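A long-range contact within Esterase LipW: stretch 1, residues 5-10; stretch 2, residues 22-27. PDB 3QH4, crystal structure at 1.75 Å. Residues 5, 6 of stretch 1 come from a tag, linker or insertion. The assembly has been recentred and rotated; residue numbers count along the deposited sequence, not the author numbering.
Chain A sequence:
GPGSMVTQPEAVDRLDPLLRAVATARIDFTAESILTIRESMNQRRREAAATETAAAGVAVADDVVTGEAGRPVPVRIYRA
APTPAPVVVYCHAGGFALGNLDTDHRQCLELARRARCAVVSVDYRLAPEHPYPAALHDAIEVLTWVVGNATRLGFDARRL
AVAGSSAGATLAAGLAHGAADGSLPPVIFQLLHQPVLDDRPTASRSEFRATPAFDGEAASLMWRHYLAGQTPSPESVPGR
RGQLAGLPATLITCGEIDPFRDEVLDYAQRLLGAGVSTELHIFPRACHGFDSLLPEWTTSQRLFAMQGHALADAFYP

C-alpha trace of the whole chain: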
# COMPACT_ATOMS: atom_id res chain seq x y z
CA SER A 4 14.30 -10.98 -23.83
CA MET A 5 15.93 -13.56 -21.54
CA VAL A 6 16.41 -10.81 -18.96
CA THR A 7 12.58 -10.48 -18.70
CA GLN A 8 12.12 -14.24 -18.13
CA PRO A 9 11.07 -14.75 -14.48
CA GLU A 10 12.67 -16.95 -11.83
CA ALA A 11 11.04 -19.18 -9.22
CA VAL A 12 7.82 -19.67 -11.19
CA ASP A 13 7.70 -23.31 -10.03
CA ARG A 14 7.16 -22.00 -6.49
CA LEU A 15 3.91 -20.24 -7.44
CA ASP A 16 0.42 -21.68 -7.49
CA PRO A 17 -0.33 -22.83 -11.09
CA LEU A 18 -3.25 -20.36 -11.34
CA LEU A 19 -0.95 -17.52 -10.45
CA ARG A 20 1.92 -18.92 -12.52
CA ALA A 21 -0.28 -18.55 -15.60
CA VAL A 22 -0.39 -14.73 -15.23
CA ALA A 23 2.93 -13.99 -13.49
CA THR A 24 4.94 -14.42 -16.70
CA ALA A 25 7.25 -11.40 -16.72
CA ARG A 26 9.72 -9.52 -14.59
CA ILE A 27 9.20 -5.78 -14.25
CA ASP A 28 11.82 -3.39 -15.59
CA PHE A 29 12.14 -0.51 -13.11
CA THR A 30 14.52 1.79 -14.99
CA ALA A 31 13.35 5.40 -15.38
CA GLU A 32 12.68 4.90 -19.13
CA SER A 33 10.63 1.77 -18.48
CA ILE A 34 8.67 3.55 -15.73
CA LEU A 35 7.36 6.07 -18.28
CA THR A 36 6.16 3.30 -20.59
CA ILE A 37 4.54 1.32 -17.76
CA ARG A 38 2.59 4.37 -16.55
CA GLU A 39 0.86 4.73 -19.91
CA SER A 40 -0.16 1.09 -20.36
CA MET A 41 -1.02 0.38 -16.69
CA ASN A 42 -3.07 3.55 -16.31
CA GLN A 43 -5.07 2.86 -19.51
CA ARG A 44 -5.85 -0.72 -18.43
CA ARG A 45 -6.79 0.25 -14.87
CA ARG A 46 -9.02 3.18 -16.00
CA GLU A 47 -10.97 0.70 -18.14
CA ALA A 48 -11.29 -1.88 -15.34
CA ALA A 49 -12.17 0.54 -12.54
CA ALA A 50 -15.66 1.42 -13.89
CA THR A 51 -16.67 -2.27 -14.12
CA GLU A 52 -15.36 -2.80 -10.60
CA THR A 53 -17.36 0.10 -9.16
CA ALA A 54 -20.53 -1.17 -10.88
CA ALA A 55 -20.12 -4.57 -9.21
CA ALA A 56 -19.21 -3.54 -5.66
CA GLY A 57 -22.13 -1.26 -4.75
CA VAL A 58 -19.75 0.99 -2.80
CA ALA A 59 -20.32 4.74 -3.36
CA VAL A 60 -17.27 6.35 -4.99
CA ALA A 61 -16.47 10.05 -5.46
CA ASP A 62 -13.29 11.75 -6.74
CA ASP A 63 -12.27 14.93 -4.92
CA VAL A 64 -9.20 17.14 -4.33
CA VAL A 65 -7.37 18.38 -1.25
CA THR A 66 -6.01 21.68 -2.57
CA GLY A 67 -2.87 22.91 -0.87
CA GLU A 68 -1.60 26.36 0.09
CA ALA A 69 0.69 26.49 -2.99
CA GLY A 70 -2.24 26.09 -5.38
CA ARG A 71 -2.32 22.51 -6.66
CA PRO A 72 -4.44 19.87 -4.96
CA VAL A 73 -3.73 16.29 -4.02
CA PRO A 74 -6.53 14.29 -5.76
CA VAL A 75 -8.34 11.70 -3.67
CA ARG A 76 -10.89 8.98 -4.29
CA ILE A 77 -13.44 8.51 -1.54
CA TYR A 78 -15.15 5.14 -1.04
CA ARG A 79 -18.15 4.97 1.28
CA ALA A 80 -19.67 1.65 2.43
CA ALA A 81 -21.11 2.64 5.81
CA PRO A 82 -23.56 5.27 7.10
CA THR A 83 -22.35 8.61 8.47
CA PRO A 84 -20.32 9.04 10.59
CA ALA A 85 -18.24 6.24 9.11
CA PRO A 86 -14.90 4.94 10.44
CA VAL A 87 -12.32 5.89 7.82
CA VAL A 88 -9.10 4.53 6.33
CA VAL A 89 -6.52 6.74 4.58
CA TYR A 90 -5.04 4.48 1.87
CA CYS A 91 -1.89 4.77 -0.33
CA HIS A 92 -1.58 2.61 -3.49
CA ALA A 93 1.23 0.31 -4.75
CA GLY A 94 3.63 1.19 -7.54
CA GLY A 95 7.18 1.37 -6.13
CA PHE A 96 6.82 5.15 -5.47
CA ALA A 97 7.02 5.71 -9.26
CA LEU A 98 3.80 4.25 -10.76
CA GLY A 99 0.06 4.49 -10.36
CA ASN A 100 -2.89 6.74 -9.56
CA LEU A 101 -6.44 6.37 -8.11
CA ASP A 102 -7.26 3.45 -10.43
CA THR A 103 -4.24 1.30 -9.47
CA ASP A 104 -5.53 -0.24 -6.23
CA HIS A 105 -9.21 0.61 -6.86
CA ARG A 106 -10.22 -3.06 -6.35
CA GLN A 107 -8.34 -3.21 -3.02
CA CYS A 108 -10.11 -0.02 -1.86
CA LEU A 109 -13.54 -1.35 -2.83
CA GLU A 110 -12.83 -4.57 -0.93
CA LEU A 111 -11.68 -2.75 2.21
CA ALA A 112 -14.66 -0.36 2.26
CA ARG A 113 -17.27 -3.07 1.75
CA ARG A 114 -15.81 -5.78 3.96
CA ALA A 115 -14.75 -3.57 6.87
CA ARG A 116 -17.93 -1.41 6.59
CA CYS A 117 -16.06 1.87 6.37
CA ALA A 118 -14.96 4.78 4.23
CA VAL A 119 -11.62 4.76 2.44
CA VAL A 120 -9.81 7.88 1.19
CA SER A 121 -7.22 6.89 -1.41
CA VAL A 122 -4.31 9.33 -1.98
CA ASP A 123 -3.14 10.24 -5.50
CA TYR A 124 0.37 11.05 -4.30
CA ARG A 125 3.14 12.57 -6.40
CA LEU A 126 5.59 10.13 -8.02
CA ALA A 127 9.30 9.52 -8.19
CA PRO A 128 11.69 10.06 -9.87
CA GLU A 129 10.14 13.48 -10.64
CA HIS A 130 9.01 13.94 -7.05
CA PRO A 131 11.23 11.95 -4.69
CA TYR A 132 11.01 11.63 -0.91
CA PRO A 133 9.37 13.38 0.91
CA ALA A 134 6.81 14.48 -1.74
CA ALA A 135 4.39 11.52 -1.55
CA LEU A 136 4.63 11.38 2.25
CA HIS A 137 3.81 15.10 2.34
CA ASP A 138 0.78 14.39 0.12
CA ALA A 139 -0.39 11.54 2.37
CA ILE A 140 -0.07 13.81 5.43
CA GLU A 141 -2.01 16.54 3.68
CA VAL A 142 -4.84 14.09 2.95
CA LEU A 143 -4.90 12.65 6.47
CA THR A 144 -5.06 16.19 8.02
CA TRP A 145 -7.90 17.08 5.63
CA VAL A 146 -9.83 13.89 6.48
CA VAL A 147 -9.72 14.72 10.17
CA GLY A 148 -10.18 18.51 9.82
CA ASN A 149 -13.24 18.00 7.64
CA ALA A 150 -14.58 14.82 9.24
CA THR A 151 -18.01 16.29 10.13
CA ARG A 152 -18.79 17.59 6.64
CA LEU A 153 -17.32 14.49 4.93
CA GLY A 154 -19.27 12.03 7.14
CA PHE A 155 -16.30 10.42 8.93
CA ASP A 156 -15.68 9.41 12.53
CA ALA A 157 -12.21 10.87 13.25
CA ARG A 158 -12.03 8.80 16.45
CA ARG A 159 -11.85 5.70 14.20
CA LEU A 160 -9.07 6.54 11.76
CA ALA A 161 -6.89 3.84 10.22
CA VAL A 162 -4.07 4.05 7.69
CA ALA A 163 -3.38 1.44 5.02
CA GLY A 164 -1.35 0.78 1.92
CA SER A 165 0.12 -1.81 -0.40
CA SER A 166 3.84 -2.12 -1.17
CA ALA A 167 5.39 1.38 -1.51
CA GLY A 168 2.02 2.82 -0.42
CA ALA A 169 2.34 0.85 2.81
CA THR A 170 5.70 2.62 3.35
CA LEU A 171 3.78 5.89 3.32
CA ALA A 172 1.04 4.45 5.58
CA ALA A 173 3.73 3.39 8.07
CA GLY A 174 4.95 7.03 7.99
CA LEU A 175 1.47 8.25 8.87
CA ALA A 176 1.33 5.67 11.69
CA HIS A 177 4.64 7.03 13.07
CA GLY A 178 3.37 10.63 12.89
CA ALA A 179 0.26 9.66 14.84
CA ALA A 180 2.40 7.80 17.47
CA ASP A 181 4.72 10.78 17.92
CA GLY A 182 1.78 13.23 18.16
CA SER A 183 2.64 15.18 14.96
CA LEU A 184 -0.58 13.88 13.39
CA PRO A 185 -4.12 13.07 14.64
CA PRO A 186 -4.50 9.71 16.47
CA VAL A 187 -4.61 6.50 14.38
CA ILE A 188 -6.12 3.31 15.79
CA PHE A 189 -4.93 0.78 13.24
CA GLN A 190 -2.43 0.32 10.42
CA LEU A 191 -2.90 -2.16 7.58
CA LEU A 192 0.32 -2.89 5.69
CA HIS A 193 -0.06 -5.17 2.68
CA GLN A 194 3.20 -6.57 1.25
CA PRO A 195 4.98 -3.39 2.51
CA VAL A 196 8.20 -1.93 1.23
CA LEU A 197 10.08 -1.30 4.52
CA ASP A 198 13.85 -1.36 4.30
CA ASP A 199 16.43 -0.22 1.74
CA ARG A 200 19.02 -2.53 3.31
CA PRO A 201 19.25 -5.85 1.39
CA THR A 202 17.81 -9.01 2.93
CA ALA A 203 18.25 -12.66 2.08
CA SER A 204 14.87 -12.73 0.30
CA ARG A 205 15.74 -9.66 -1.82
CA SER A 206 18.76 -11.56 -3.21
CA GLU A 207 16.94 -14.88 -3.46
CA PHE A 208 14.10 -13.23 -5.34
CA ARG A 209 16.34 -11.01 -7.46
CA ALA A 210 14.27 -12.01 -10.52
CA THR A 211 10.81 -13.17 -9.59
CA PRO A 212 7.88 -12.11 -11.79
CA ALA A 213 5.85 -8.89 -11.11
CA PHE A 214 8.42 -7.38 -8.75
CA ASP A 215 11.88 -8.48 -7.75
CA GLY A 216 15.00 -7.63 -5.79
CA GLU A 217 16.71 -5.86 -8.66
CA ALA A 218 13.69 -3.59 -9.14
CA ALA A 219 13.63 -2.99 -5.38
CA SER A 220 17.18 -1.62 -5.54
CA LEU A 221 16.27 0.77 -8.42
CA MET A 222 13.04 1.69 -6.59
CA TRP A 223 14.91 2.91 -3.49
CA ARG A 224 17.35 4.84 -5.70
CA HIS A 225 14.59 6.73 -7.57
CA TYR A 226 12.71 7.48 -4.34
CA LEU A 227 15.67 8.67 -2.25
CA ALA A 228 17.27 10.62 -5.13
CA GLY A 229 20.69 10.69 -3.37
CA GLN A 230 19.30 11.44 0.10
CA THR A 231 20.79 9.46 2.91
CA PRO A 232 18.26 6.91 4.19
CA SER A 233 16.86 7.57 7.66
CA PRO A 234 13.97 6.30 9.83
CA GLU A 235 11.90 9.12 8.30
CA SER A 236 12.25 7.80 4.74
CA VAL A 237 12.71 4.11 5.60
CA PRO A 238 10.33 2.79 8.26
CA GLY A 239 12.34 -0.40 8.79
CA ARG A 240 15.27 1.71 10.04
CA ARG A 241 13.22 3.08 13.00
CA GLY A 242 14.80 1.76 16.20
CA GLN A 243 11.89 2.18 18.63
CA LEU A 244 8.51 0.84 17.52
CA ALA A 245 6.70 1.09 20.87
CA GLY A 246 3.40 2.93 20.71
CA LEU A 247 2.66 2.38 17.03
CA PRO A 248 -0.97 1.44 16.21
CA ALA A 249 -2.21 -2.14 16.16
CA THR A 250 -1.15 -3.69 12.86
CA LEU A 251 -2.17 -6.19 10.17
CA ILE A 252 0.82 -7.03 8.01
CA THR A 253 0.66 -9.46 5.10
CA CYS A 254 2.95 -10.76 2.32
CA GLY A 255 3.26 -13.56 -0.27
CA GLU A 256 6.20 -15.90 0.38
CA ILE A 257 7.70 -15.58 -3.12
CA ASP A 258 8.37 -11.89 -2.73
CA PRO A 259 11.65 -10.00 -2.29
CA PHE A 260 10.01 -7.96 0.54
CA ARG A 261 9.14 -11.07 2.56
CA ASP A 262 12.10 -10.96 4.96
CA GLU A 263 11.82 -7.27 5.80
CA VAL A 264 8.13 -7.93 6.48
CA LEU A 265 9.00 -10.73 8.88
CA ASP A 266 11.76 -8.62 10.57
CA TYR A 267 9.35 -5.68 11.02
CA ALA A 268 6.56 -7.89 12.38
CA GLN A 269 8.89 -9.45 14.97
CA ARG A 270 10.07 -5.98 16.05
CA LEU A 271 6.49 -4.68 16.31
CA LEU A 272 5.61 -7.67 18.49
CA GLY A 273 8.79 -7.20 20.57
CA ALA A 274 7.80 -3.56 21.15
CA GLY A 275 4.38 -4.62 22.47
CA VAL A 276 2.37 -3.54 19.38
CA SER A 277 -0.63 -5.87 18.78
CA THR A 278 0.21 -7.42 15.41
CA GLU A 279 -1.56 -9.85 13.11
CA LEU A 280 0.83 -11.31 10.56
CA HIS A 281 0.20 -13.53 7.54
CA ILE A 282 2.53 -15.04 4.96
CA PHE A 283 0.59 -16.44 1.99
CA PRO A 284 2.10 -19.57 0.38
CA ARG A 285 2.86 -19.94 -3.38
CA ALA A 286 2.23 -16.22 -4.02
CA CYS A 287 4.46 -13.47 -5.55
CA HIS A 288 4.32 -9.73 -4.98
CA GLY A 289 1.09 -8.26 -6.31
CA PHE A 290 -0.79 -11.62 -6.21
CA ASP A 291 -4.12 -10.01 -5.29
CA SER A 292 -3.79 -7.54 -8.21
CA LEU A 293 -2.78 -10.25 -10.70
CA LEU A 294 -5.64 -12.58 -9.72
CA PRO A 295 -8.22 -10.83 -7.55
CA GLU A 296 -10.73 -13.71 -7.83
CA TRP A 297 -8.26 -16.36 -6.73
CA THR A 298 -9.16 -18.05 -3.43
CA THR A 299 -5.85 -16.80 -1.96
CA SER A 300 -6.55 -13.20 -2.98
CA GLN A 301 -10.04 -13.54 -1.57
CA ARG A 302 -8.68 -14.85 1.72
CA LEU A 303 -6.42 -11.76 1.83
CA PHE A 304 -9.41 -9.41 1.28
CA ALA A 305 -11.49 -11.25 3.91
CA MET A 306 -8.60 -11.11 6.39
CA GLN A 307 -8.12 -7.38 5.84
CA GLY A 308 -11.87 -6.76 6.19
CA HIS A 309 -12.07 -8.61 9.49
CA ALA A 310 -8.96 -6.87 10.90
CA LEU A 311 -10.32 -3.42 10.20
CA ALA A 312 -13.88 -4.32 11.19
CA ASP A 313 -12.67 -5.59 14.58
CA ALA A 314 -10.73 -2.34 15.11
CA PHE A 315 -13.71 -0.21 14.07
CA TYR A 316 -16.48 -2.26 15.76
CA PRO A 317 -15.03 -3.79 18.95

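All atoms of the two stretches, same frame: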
# COMPACT_ATOMS: atom_id res chain seq x y z
N MET A 5 15.61 -12.60 -22.59
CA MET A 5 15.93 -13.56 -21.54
C MET A 5 15.97 -12.86 -20.20
O MET A 5 15.67 -13.47 -19.17
CB MET A 5 17.27 -14.28 -21.81
N VAL A 6 16.35 -11.58 -20.20
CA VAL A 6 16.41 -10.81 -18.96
C VAL A 6 15.02 -10.71 -18.32
O VAL A 6 14.90 -10.85 -17.10
CB VAL A 6 17.08 -9.42 -19.15
CG1 VAL A 6 17.30 -8.74 -17.80
CG2 VAL A 6 18.42 -9.58 -19.86
N THR A 7 13.98 -10.52 -19.14
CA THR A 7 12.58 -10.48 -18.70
C THR A 7 12.02 -11.81 -18.17
O THR A 7 11.00 -11.81 -17.46
CB THR A 7 11.61 -9.95 -19.83
OG1 THR A 7 12.19 -8.78 -20.43
CG2 THR A 7 10.25 -9.56 -19.24
N GLN A 8 12.65 -12.93 -18.51
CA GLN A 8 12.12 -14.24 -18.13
C GLN A 8 12.19 -14.40 -16.61
O GLN A 8 13.26 -14.22 -16.03
CB GLN A 8 12.97 -15.32 -18.78
CG GLN A 8 12.35 -16.69 -18.73
CD GLN A 8 11.13 -16.81 -19.64
OE1 GLN A 8 11.05 -16.16 -20.71
NE2 GLN A 8 10.17 -17.63 -19.23
N PRO A 9 11.06 -14.72 -15.95
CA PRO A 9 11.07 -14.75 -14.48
C PRO A 9 11.63 -16.00 -13.84
O PRO A 9 11.52 -17.11 -14.42
CB PRO A 9 9.58 -14.64 -14.10
CG PRO A 9 8.84 -15.21 -15.30
CD PRO A 9 9.71 -14.88 -16.53
N GLU A 10 12.17 -15.82 -12.64
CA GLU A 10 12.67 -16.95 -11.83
C GLU A 10 11.65 -17.36 -10.81
O GLU A 10 10.77 -16.57 -10.43
CB GLU A 10 14.01 -16.62 -11.13
CG GLU A 10 15.15 -16.30 -12.13
CD GLU A 10 16.45 -15.88 -11.45
OE1 GLU A 10 16.54 -16.03 -10.18
OE2 GLU A 10 17.35 -15.42 -12.18
N VAL A 22 -0.35 -16.19 -14.99
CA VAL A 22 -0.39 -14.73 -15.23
C VAL A 22 0.87 -13.98 -14.80
O VAL A 22 1.10 -12.83 -15.23
CB VAL A 22 -1.65 -14.03 -14.59
CG1 VAL A 22 -2.96 -14.50 -15.26
CG2 VAL A 22 -1.73 -14.21 -13.06
N ALA A 23 1.69 -14.62 -13.97
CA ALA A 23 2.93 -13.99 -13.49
C ALA A 23 4.09 -14.38 -14.40
O ALA A 23 4.99 -15.12 -13.99
CB ALA A 23 3.18 -14.39 -12.04
N THR A 24 4.05 -13.90 -15.64
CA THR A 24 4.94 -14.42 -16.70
C THR A 24 6.11 -13.52 -17.05
O THR A 24 6.95 -13.87 -17.90
CB THR A 24 4.14 -14.69 -17.96
OG1 THR A 24 3.47 -13.48 -18.31
CG2 THR A 24 3.10 -15.78 -17.69
N ALA A 25 6.17 -12.36 -16.40
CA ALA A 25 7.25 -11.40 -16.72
C ALA A 25 7.78 -10.67 -15.51
O ALA A 25 7.02 -10.33 -14.60
CB ALA A 25 6.78 -10.38 -17.78
N ARG A 26 9.10 -10.46 -15.52
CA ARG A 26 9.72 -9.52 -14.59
C ARG A 26 9.35 -8.10 -14.98
O ARG A 26 9.08 -7.79 -16.15
CB ARG A 26 11.24 -9.65 -14.63
CG ARG A 26 11.76 -11.01 -14.17
CD ARG A 26 13.27 -11.09 -14.36
NE ARG A 26 13.95 -10.25 -13.38
CZ ARG A 26 15.24 -9.92 -13.45
NH1 ARG A 26 15.98 -10.31 -14.48
NH2 ARG A 26 15.80 -9.20 -12.49
N ILE A 27 9.31 -7.22 -13.98
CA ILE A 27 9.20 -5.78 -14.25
C ILE A 27 10.58 -5.25 -14.61
O ILE A 27 11.60 -5.82 -14.23
CB ILE A 27 8.66 -5.02 -13.00
CG1 ILE A 27 8.12 -3.63 -13.37
CG2 ILE A 27 9.69 -4.96 -11.86
CD1 ILE A 27 7.25 -3.03 -12.26

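This is a small contact between two irregular segments running in roughly opposite directions, held by two hydrogen bonds that Arg 26 donates to carbonyls of the other stretch and filled out by a proline ring packed against backbone and aliphatic carbon. It buries 313 Å² in all, counting both sides, and neither stretch contributes a regular helix or strand to it.

The anchor is the backbone of Arg 26. Arg 26 N donates to Thr 7 O at 3.0 Å, with an N-H...O angle of 174°, so the hydrogen points almost straight at the acceptor. This bond fixes the register: the CA atoms of Thr 7 and Arg 26 lie 5.1 Å apart. The second bond comes from the side chain of the same residue. Arg 26 NH1 donates to Val 6 O at 2.9 Å, at a more bent angle of 146°, and the oxygen sits at the edge of the guanidinium, near its plane, where the N-H bonds point.

Arginine suits this place because it combines reach with several donors. With chi1 in m, chi2 in t and chi3 in p, the chain leaves the backbone sideways and extends along the other stretch, so that a single residue binds two successive carbonyls, one through its main chain and one through its tip. NE and NH2 are hydrogen-bonded elsewhere in the structure. The methylenes are used as well: Arg 26 CG lies 3.8 Å from Pro 9 CA, and Arg 26 CD lies 3.5 Å from Gln 8 O. At 97 Å², Arg 26 has the largest covered area of any residue in the contact.

The carbonyls are presented by a compact bend. Residues 5-7 have helical phi/psi values, and Gln 8 N donates to Met 5 O at 3.1 Å, closing a turn; at Gln 8 the backbone becomes extended. Met 5 and Val 6 come from the expression tag, so the Val 6 bond belongs to the engineered construct. Because it uses a main-chain oxygen, it does not depend on the valine side chain, although Val 6 CG1 does come within 3.9 Å of Arg 26 NH1.

Pro 9, with 62 Å² covered, has the largest covered area in its stretch. Its ring is compact and has no N-H needing a partner, so it can lie against main chain without leaving a donor unsatisfied. Pro 9 CD is 3.2 Å from Thr 24 O, a close van der Waals approach, while Pro 9 CG is 4.1 Å from both Ala 23 O and Ala 25 N.

Thr 7 CG2 meets Ala 25 CB at 3.9 Å, methyl against methyl, even though the CA-to-CB bond of Ala 25 points away overall; the threonine methyl gives an exposed polar residue a nonpolar face for the alanine. Gln 8 and Thr 24 direct their CA-to-CB bonds away from the partner stretch, which suits polar residues in exposed positions: their main chains take part in the packing while their side chains stay out of it.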